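Local coordinates for type IV secretion system protein DotB (Yersinia pseudotuberculosis IP 31758, PDB 6GEF), which probably hydrolyses ATP as a hexameric GSP E-family ATPase of a type IVb secretion system, at residues A[131-136]-A[146-151]; A[173-178]-A[319-324]; A[375-380]-A[396-401]. All blocks are in the same frame, centred on the assembly; numbering follows the deposited sequence.

Contact 1: residues A[131-136]-A[146-151]; sequences YRVNIS and AEIVMR
Strands 131-136 and 146-151 run antiparallel, their axes 4.2 Å apart at closest approach and their directions 161° apart. Six backbone hydrogen bonds join them, two in each of the hydrogen-bonded pairs Arg132-Arg151, Asn134-Val149 and Ser136-Glu147. Val149 N approaches Asn134 O nearly along its C=O axis at 2.9 Å; the equally straight bond from Arg132 N reaches Arg151 O from above the carbonyl plane.

Apolar contacts line the face bearing the non-hydrogen-bonded pairs. Val133 CG1 rests 3.8 Å from Ile148 CG2, and its CG2 reaches the Met150 sulfur. Ile135 and Ile148 run alongside each other, CG1 to CG1 at 3.9 Å. Met150 lies aslant Tyr131, CB touching ring atom CD2, with SD 5.4 Å from the ring centroid in a Met-aromatic contact. Helices 38-50 and 82-93 pack on this face.

The other face is mostly polar, Val149 excepted. Arg151 bends at chi3 (-59°) so that one face of its guanidinium lies over Arg132 CB, which is 3.2 Å from NH2; the extended Arg132 chain leads away to Glu220 and the carbonyl of Ile219. Ser136 OG donates to an in-plane lone pair of Asn134 OD1 at 2.7 Å. Glu147 forms a salt bridge with Arg255 of the second subunit.

The two segments belong to the beta hairpin 128-140/143-153, flanked by strands 53-59 and 108-115 in an antiparallel sheet that faces its own helices and the subunit interface.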
loop_
_atom_site.group_PDB
_atom_site.type_symbol
_atom_site.label_atom_id
_atom_site.label_comp_id
_atom_site.label_asym_id
_atom_site.label_seq_id
_atom_site.Cartn_x
_atom_site.Cartn_y
_atom_site.Cartn_z
ATOM N N TYR A 131 -2.258 -40.776 13.446
ATOM C CA TYR A 131 -2.321 -39.644 14.380
ATOM C C TYR A 131 -1.785 -38.409 13.696
ATOM O O TYR A 131 -0.823 -38.476 12.948
ATOM C CB TYR A 131 -1.524 -39.940 15.654
ATOM C CG TYR A 131 -2.161 -40.987 16.545
ATOM C CD1 TYR A 131 -2.015 -42.357 16.263
ATOM C CD2 TYR A 131 -2.931 -40.621 17.650
ATOM C CE1 TYR A 131 -2.601 -43.295 17.072
ATOM C CE2 TYR A 131 -3.497 -41.589 18.450
ATOM C CZ TYR A 131 -3.331 -42.933 18.141
ATOM O OH TYR A 131 -3.905 -43.876 18.979
ATOM N N ARG A 132 -2.404 -37.273 13.978
ATOM C CA ARG A 132 -1.874 -35.961 13.601
ATOM C C ARG A 132 -0.978 -35.465 14.729
ATOM O O ARG A 132 -1.440 -35.265 15.855
ATOM C CB ARG A 132 -3.016 -34.976 13.366
ATOM C CG ARG A 132 -4.137 -35.538 12.486
ATOM C CD ARG A 132 -5.230 -34.520 12.312
ATOM N NE ARG A 132 -6.292 -35.023 11.441
ATOM C CZ ARG A 132 -6.304 -34.930 10.112
ATOM N NH1 ARG A 132 -7.333 -35.373 9.415
ATOM N NH2 ARG A 132 -5.291 -34.345 9.487
ATOM N N VAL A 133 0.299 -35.258 14.440
ATOM C CA VAL A 133 1.297 -34.906 15.422
ATOM C C VAL A 133 1.657 -33.441 15.231
ATOM O O VAL A 133 2.262 -33.053 14.226
ATOM C CB VAL A 133 2.563 -35.793 15.273
ATOM C CG1 VAL A 133 3.618 -35.419 16.307
ATOM C CG2 VAL A 133 2.175 -37.261 15.388
ATOM N N ASN A 134 1.284 -32.620 16.206
ATOM C CA ASN A 134 1.807 -31.276 16.350
ATOM C C ASN A 134 2.867 -31.250 17.433
ATOM O O ASN A 134 2.630 -31.726 18.530
ATOM C CB ASN A 134 0.672 -30.307 16.711
ATOM C CG ASN A 134 1.187 -28.964 17.160
ATOM O OD1 ASN A 134 1.257 -28.692 18.359
ATOM N ND2 ASN A 134 1.492 -28.113 16.214
ATOM N N ILE A 135 4.023 -30.684 17.113
ATOM C CA ILE A 135 5.103 -30.466 18.064
ATOM C C ILE A 135 5.336 -28.967 18.203
ATOM O O ILE A 135 5.724 -28.323 17.251
ATOM C CB ILE A 135 6.397 -31.193 17.622
ATOM C CG1 ILE A 135 6.140 -32.689 17.495
ATOM C CG2 ILE A 135 7.522 -30.945 18.612
ATOM C CD1 ILE A 135 7.350 -33.527 17.247
ATOM N N SER A 136 5.122 -28.446 19.394
ATOM C CA SER A 136 5.048 -27.001 19.625
ATOM C C SER A 136 5.983 -26.607 20.749
ATOM O O SER A 136 6.043 -27.301 21.772
ATOM C CB SER A 136 3.619 -26.550 19.982
ATOM O OG SER A 136 2.783 -26.524 18.833
ATOM N N ALA A 146 9.800 -29.290 23.954
ATOM C CA ALA A 146 8.677 -29.571 23.072
ATOM C C ALA A 146 7.461 -30.026 23.877
ATOM O O ALA A 146 7.583 -30.609 24.942
ATOM C CB ALA A 146 9.086 -30.656 22.075
ATOM N N GLU A 147 6.307 -29.730 23.332
ATOM C CA GLU A 147 5.063 -30.458 23.665
ATOM C C GLU A 147 4.560 -31.135 22.403
ATOM O O GLU A 147 4.501 -30.508 21.341
ATOM C CB GLU A 147 3.994 -29.498 24.211
ATOM C CG GLU A 147 3.299 -30.019 25.457
ATOM C CD GLU A 147 1.823 -30.218 25.257
ATOM O OE1 GLU A 147 1.166 -29.298 24.714
ATOM O OE2 GLU A 147 1.311 -31.278 25.668
ATOM N N ILE A 148 4.191 -32.397 22.529
ATOM C CA ILE A 148 3.660 -33.188 21.422
ATOM C C ILE A 148 2.182 -33.448 21.689
ATOM O O ILE A 148 1.800 -33.841 22.802
ATOM C CB ILE A 148 4.414 -34.521 21.258
ATOM C CG1 ILE A 148 5.904 -34.268 21.014
ATOM C CG2 ILE A 148 3.831 -35.322 20.125
ATOM C CD1 ILE A 148 6.811 -35.204 21.810
ATOM N N VAL A 149 1.357 -33.214 20.672
ATOM C CA VAL A 149 -0.047 -33.577 20.690
ATOM C C VAL A 149 -0.357 -34.420 19.476
ATOM O O VAL A 149 -0.067 -34.028 18.355
ATOM C CB VAL A 149 -0.942 -32.313 20.711
ATOM C CG1 VAL A 149 -2.410 -32.697 20.756
ATOM C CG2 VAL A 149 -0.629 -31.464 21.942
ATOM N N MET A 150 -0.924 -35.596 19.707
ATOM C CA MET A 150 -1.306 -36.527 18.648
ATOM C C MET A 150 -2.813 -36.707 18.677
ATOM O O MET A 150 -3.386 -37.013 19.717
ATOM C CB MET A 150 -0.628 -37.891 18.834
ATOM C CG MET A 150 0.856 -37.796 19.175
ATOM S SD MET A 150 1.739 -39.324 18.677
ATOM C CE MET A 150 1.008 -40.436 19.824
ATOM N N ARG A 151 -3.447 -36.520 17.511
ATOM C CA ARG A 151 -4.894 -36.585 17.388
ATOM C C ARG A 151 -5.235 -37.759 16.490
ATOM O O ARG A 151 -4.946 -37.727 15.275
ATOM C CB ARG A 151 -5.453 -35.269 16.802
ATOM C CG ARG A 151 -5.369 -34.103 17.789
ATOM C CD ARG A 151 -5.214 -32.753 17.112
ATOM N NE ARG A 151 -4.004 -32.684 16.283
ATOM C CZ ARG A 151 -3.921 -32.040 15.119
ATOM N NH1 ARG A 151 -4.996 -31.405 14.595
ATOM N NH2 ARG A 151 -2.742 -32.020 14.484
#

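Contact 2: residues A[173-178]-A[319-324]; sequences MCPDNG and TTRFIM
The loop 173-178, leaving helix 167-172, runs beside the start of strand 320-330. Its backbone comes closest to Thr319, the end of helix 306-319 just before the strand, where Gly178 CA lies 3.1 Å from Thr319 O. Gly178 has a positive phi (81°), which by itself favours glycine. At the other end the backbones separate, with Met173 CA and Phe322 CA 6.3 Å apart, and side chains fill the interval.

Met173 CG sits over one face of the Phe322 ring, 3.5 Å from its centroid and displaced toward the rim, a CH-pi contact. Its sulfur lies obliquely to the same ring, in a Met-aromatic contact, and touches Met324 CE at 3.6 Å. The Phe322 ring is carried there by CG anti to the backbone N (chi1 -166°). Pro175 and Arg321 run antiparallel alongside each other, CG to CB at 3.7 Å. Arg321 CG also lies 3.3 Å from Asn177 O; beyond it the chain bends at chi2 and chi3.

Strand 179-183, which follows the loop, pairs in parallel with strand 320-330 in the mixed sheet. Met173 packs on Val180, Val182 and Ile197, so it lies where the loop, strand 179-183 and helix 187-203 meet.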
loop_
_atom_site.group_PDB
_atom_site.type_symbol
_atom_site.label_atom_id
_atom_site.label_comp_id
_atom_site.label_asym_id
_atom_site.label_seq_id
_atom_site.Cartn_x
_atom_site.Cartn_y
_atom_site.Cartn_z
ATOM N N MET A 173 -32.203 -35.358 5.788
ATOM C CA MET A 173 -30.972 -34.583 5.612
ATOM C C MET A 173 -30.314 -34.788 4.233
ATOM O O MET A 173 -29.249 -34.282 3.997
ATOM C CB MET A 173 -29.981 -34.931 6.719
ATOM C CG MET A 173 -30.429 -34.503 8.100
ATOM S SD MET A 173 -29.204 -34.819 9.378
ATOM C CE MET A 173 -27.969 -33.575 8.951
ATOM N N CYS A 174 -30.997 -35.514 3.337
ATOM C CA CYS A 174 -30.517 -35.735 1.989
ATOM C C CYS A 174 -31.499 -35.192 0.957
ATOM O O CYS A 174 -32.059 -35.949 0.164
ATOM C CB CYS A 174 -30.272 -37.238 1.747
ATOM S SG CYS A 174 -29.047 -37.968 2.840
ATOM N N PRO A 175 -31.708 -33.878 0.951
ATOM C CA PRO A 175 -32.400 -33.264 -0.193
ATOM C C PRO A 175 -31.499 -33.274 -1.417
ATOM O O PRO A 175 -30.284 -33.135 -1.326
ATOM C CB PRO A 175 -32.676 -31.828 0.284
ATOM C CG PRO A 175 -31.621 -31.583 1.334
ATOM C CD PRO A 175 -31.386 -32.900 2.009
ATOM N N ASP A 176 -32.098 -33.404 -2.592
ATOM C CA ASP A 176 -31.407 -33.171 -3.847
ATOM C C ASP A 176 -31.168 -31.695 -4.104
ATOM O O ASP A 176 -30.720 -31.350 -5.217
ATOM C CB ASP A 176 -32.191 -33.817 -5.002
ATOM C CG ASP A 176 -33.542 -33.175 -5.190
ATOM O OD1 ASP A 176 -33.885 -32.172 -4.478
ATOM O OD2 ASP A 176 -34.260 -33.644 -6.122
ATOM N N ASN A 177 -31.443 -30.803 -3.183
ATOM C CA ASN A 177 -31.344 -29.369 -3.406
ATOM C C ASN A 177 -31.150 -28.662 -2.081
ATOM O O ASN A 177 -31.489 -29.198 -1.015
ATOM C CB ASN A 177 -32.592 -28.810 -4.125
ATOM C CG ASN A 177 -33.864 -29.056 -3.334
ATOM O OD1 ASN A 177 -34.051 -28.530 -2.242
ATOM N ND2 ASN A 177 -34.750 -29.922 -3.875
ATOM N N GLY A 178 -30.565 -27.480 -2.139
ATOM C CA GLY A 178 -30.456 -26.627 -0.979
ATOM C C GLY A 178 -29.308 -26.994 -0.061
ATOM O O GLY A 178 -28.431 -27.785 -0.393
ATOM N N THR A 319 -33.016 -21.408 0.565
ATOM C CA THR A 319 -31.968 -22.356 0.233
ATOM C C THR A 319 -31.696 -23.359 1.351
ATOM O O THR A 319 -31.238 -24.475 1.081
ATOM C CB THR A 319 -30.646 -21.633 -0.092
ATOM O OG1 THR A 319 -30.926 -20.517 -0.933
ATOM C CG2 THR A 319 -29.700 -22.544 -0.795
ATOM N N THR A 320 -31.984 -22.994 2.606
ATOM C CA THR A 320 -31.831 -23.929 3.704
ATOM C C THR A 320 -32.879 -25.035 3.608
ATOM O O THR A 320 -34.058 -24.766 3.371
ATOM C CB THR A 320 -31.982 -23.195 5.033
ATOM O OG1 THR A 320 -31.079 -22.066 5.064
ATOM C CG2 THR A 320 -31.657 -24.133 6.192
ATOM N N ARG A 321 -32.445 -26.287 3.753
ATOM C CA ARG A 321 -33.341 -27.426 3.762
ATOM C C ARG A 321 -33.459 -28.118 5.112
ATOM O O ARG A 321 -34.407 -28.883 5.326
ATOM C CB ARG A 321 -32.914 -28.446 2.689
ATOM C CG ARG A 321 -33.643 -28.286 1.362
ATOM C CD ARG A 321 -35.085 -27.819 1.559
ATOM N NE ARG A 321 -36.035 -28.581 0.761
ATOM C CZ ARG A 321 -36.704 -29.636 1.225
ATOM N NH1 ARG A 321 -36.529 -30.062 2.487
ATOM N NH2 ARG A 321 -37.568 -30.276 0.430
ATOM N N PHE A 322 -32.530 -27.857 6.029
ATOM C CA PHE A 322 -32.410 -28.661 7.238
ATOM C C PHE A 322 -31.242 -28.158 8.091
ATOM O O PHE A 322 -30.139 -27.937 7.577
ATOM C CB PHE A 322 -32.165 -30.151 6.890
ATOM C CG PHE A 322 -32.359 -31.067 8.045
ATOM C CD1 PHE A 322 -31.381 -31.170 8.997
ATOM C CD2 PHE A 322 -33.507 -31.854 8.176
ATOM C CE1 PHE A 322 -31.523 -32.030 10.080
ATOM C CE2 PHE A 322 -33.640 -32.709 9.247
ATOM C CZ PHE A 322 -32.650 -32.788 10.194
ATOM N N ILE A 323 -31.484 -28.011 9.397
ATOM C CA ILE A 323 -30.508 -27.441 10.306
ATOM C C ILE A 323 -30.392 -28.376 11.501
ATOM O O ILE A 323 -31.362 -28.572 12.243
ATOM C CB ILE A 323 -30.883 -26.013 10.763
ATOM C CG1 ILE A 323 -30.943 -25.065 9.569
ATOM C CG2 ILE A 323 -29.945 -25.539 11.862
ATOM C CD1 ILE A 323 -30.526 -23.634 9.858
ATOM N N MET A 324 -29.193 -28.934 11.703
ATOM C CA MET A 324 -28.865 -29.700 12.898
ATOM C C MET A 324 -27.796 -28.958 13.683
ATOM O O MET A 324 -26.722 -28.685 13.186
ATOM C CB MET A 324 -28.351 -31.079 12.502
ATOM C CG MET A 324 -28.267 -32.065 13.665
ATOM S SD MET A 324 -27.827 -33.722 13.149
ATOM C CE MET A 324 -29.444 -34.435 12.906
#

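Contact 3: residues A[375-380]-A[396-401]; sequences HPFSLE and KRLSMM
Phe377 carries the meeting of helices 377-386 and 392-400, its ring lying beside Leu398 and Met401. Ring atom CD1 is 3.6 Å from Leu398 CD1, the two side chains roughly perpendicular, while CD2, across the ring, is 3.5 Å from Met401 CB. At the base of the ring, Phe377 CB lies 3.3 Å from Leu398 O. In Leu398, CG anti to the backbone N (chi1 177°) is sent toward the other helix, and chi2 then turns CD1 to the ring and CD2 toward Glu380. Outside this apolar core the backbones come together at the two serines, Ser378 CA and Ser399 CA being 3.9 Å apart, with Ser399 CB against Ser378 CA.

Around this lies a second shell of hydrogen bonds. Ser399 OG turns back along its own helix, between the backbone N and the carbonyl carbon (chi1 71°), and donates to a lone pair of Lys396 O at 2.5 Å; this carbonyl also accepts from Met400 N. Pro376 is the N-cap residue of helix 377-386, and its carbonyl accepts from Glu380 N. His375 NE2 donates to Glu380 OE1 (2.5 Å) in a bent bond, the oxygen met from above the carboxylate plane. Glu380 OE2 takes the backbone N-H of Arg340, tying the helix to strand 336-344. Phe377 and Leu398 also rest on strand 320-330, at Ala325 and Thr327.

Chemically, the two segments meet through apolar and van der Waals contacts, and the hydrogen bonds run within each segment or to strand 336-344; proximity to Glu380 would probably favour a protonated His375.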
loop_
_atom_site.group_PDB
_atom_site.type_symbol
_atom_site.label_atom_id
_atom_site.label_comp_id
_atom_site.label_asym_id
_atom_site.label_seq_id
_atom_site.Cartn_x
_atom_site.Cartn_y
_atom_site.Cartn_z
ATOM N N HIS A 375 -36.897 -30.983 16.394
ATOM C CA HIS A 375 -36.469 -31.697 17.587
ATOM C C HIS A 375 -35.689 -30.727 18.494
ATOM O O HIS A 375 -34.484 -30.616 18.371
ATOM C CB HIS A 375 -35.610 -32.909 17.186
ATOM C CG HIS A 375 -35.310 -33.834 18.342
ATOM N ND1 HIS A 375 -35.945 -35.039 18.505
ATOM C CD2 HIS A 375 -34.472 -33.707 19.397
ATOM C CE1 HIS A 375 -35.500 -35.624 19.596
ATOM N NE2 HIS A 375 -34.604 -34.836 20.149
ATOM N N PRO A 376 -36.372 -30.071 19.419
ATOM C CA PRO A 376 -35.679 -29.104 20.274
ATOM C C PRO A 376 -34.729 -29.776 21.251
ATOM O O PRO A 376 -34.785 -30.986 21.481
ATOM C CB PRO A 376 -36.814 -28.400 21.023
ATOM C CG PRO A 376 -37.917 -29.397 21.032
ATOM C CD PRO A 376 -37.803 -30.173 19.740
ATOM N N PHE A 377 -33.833 -28.979 21.819
ATOM C CA PHE A 377 -32.885 -29.493 22.792
ATOM C C PHE A 377 -33.571 -29.944 24.067
ATOM O O PHE A 377 -33.119 -30.912 24.700
ATOM C CB PHE A 377 -31.801 -28.461 23.094
ATOM C CG PHE A 377 -30.582 -28.603 22.228
ATOM C CD1 PHE A 377 -30.091 -29.874 21.863
ATOM C CD2 PHE A 377 -29.906 -27.475 21.786
ATOM C CE1 PHE A 377 -28.991 -29.982 21.071
ATOM C CE2 PHE A 377 -28.790 -27.597 20.987
ATOM C CZ PHE A 377 -28.315 -28.857 20.640
ATOM N N SER A 378 -34.650 -29.273 24.468
ATOM C CA SER A 378 -35.439 -29.737 25.604
ATOM C C SER A 378 -35.998 -31.159 25.355
ATOM O O SER A 378 -35.926 -32.008 26.225
ATOM C CB SER A 378 -36.590 -28.761 25.877
ATOM O OG SER A 378 -37.375 -28.546 24.730
ATOM N N LEU A 379 -36.497 -31.397 24.162
ATOM C CA LEU A 379 -37.036 -32.702 23.845
ATOM C C LEU A 379 -35.945 -33.751 23.785
ATOM O O LEU A 379 -36.167 -34.910 24.160
ATOM C CB LEU A 379 -37.823 -32.663 22.514
ATOM C CG LEU A 379 -38.588 -33.936 22.158
ATOM C CD1 LEU A 379 -39.995 -33.887 22.718
ATOM C CD2 LEU A 379 -38.615 -34.108 20.647
ATOM N N GLU A 380 -34.768 -33.412 23.286
ATOM C CA GLU A 380 -33.667 -34.362 23.254
ATOM C C GLU A 380 -33.194 -34.699 24.649
ATOM O O GLU A 380 -32.904 -35.877 24.959
ATOM C CB GLU A 380 -32.514 -33.821 22.403
ATOM C CG GLU A 380 -31.370 -34.797 22.232
ATOM C CD GLU A 380 -31.661 -35.858 21.170
ATOM O OE1 GLU A 380 -32.818 -36.314 21.076
ATOM O OE2 GLU A 380 -30.738 -36.233 20.422
ATOM N N LYS A 396 -30.997 -31.045 32.239
ATOM C CA LYS A 396 -31.363 -29.645 32.392
ATOM C C LYS A 396 -30.448 -28.726 31.564
ATOM O O LYS A 396 -30.934 -27.916 30.784
ATOM C CB LYS A 396 -31.336 -29.253 33.868
ATOM C CG LYS A 396 -31.313 -27.747 34.136
ATOM C CD LYS A 396 -31.013 -27.459 35.592
ATOM C CE LYS A 396 -31.490 -26.061 35.959
ATOM N NZ LYS A 396 -32.975 -26.002 36.114
ATOM N N ARG A 397 -29.150 -28.897 31.726
ATOM C CA ARG A 397 -28.205 -28.086 30.963
ATOM C C ARG A 397 -28.417 -28.263 29.479
ATOM O O ARG A 397 -28.239 -27.310 28.700
ATOM C CB ARG A 397 -26.768 -28.414 31.362
ATOM C CG ARG A 397 -26.454 -27.996 32.809
ATOM C CD ARG A 397 -24.933 -27.891 32.996
ATOM N NE ARG A 397 -24.232 -29.183 32.834
ATOM C CZ ARG A 397 -24.285 -30.190 33.716
ATOM N NH1 ARG A 397 -24.986 -30.037 34.854
ATOM N NH2 ARG A 397 -23.647 -31.309 33.456
ATOM N N LEU A 398 -28.743 -29.464 29.021
ATOM C CA LEU A 398 -29.003 -29.698 27.600
ATOM C C LEU A 398 -30.259 -28.951 27.127
ATOM O O LEU A 398 -30.273 -28.373 26.057
ATOM C CB LEU A 398 -29.109 -31.188 27.322
ATOM C CG LEU A 398 -29.456 -31.588 25.888
ATOM C CD1 LEU A 398 -28.521 -30.933 24.900
ATOM C CD2 LEU A 398 -29.488 -33.074 25.684
ATOM N N SER A 399 -31.309 -28.970 27.944
ATOM C CA SER A 399 -32.487 -28.170 27.636
ATOM C C SER A 399 -32.169 -26.669 27.595
ATOM O O SER A 399 -32.755 -25.940 26.795
ATOM C CB SER A 399 -33.598 -28.449 28.646
ATOM O OG SER A 399 -33.281 -27.896 29.916
ATOM N N MET A 400 -31.230 -26.232 28.432
ATOM C CA MET A 400 -30.796 -24.834 28.378
ATOM C C MET A 400 -30.134 -24.465 27.060
ATOM O O MET A 400 -30.160 -23.337 26.647
ATOM C CB MET A 400 -29.854 -24.534 29.555
ATOM C CG MET A 400 -30.469 -24.607 30.925
ATOM S SD MET A 400 -32.203 -24.057 30.930
ATOM C CE MET A 400 -31.964 -22.269 30.913
ATOM N N MET A 401 -29.551 -25.447 26.383
ATOM C CA MET A 401 -28.689 -25.164 25.227
ATOM C C MET A 401 -29.436 -24.330 24.186
ATOM O O MET A 401 -28.815 -23.530 23.497
ATOM C CB MET A 401 -28.156 -26.455 24.624
ATOM C CG MET A 401 -27.129 -27.149 25.481
ATOM S SD MET A 401 -25.448 -26.500 25.202
ATOM C CE MET A 401 -25.452 -25.207 26.466
#

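The three contacts follow one another along the chain without touching. Contact 1 lies in the antiparallel sheet on the opposite side of the chain's centre from the other two; its centre is 37 Å from that of contact 2 and 35 Å from that of contact 3. Contacts 2 and 3 are closer neighbours, about 7 Å between nearest atoms, and share strand 320-330: contact 2 uses its beginning, whereas Phe377 and Leu398 of contact 3 pack farther along it. Strand 179-183, reached from contact 2, leads into a probable P-loop (Walker A) at Gly184 to Ser191, and the Phe377 side chain lies near that loop without touching it. Of the three, contact 1 alone meets another subunit.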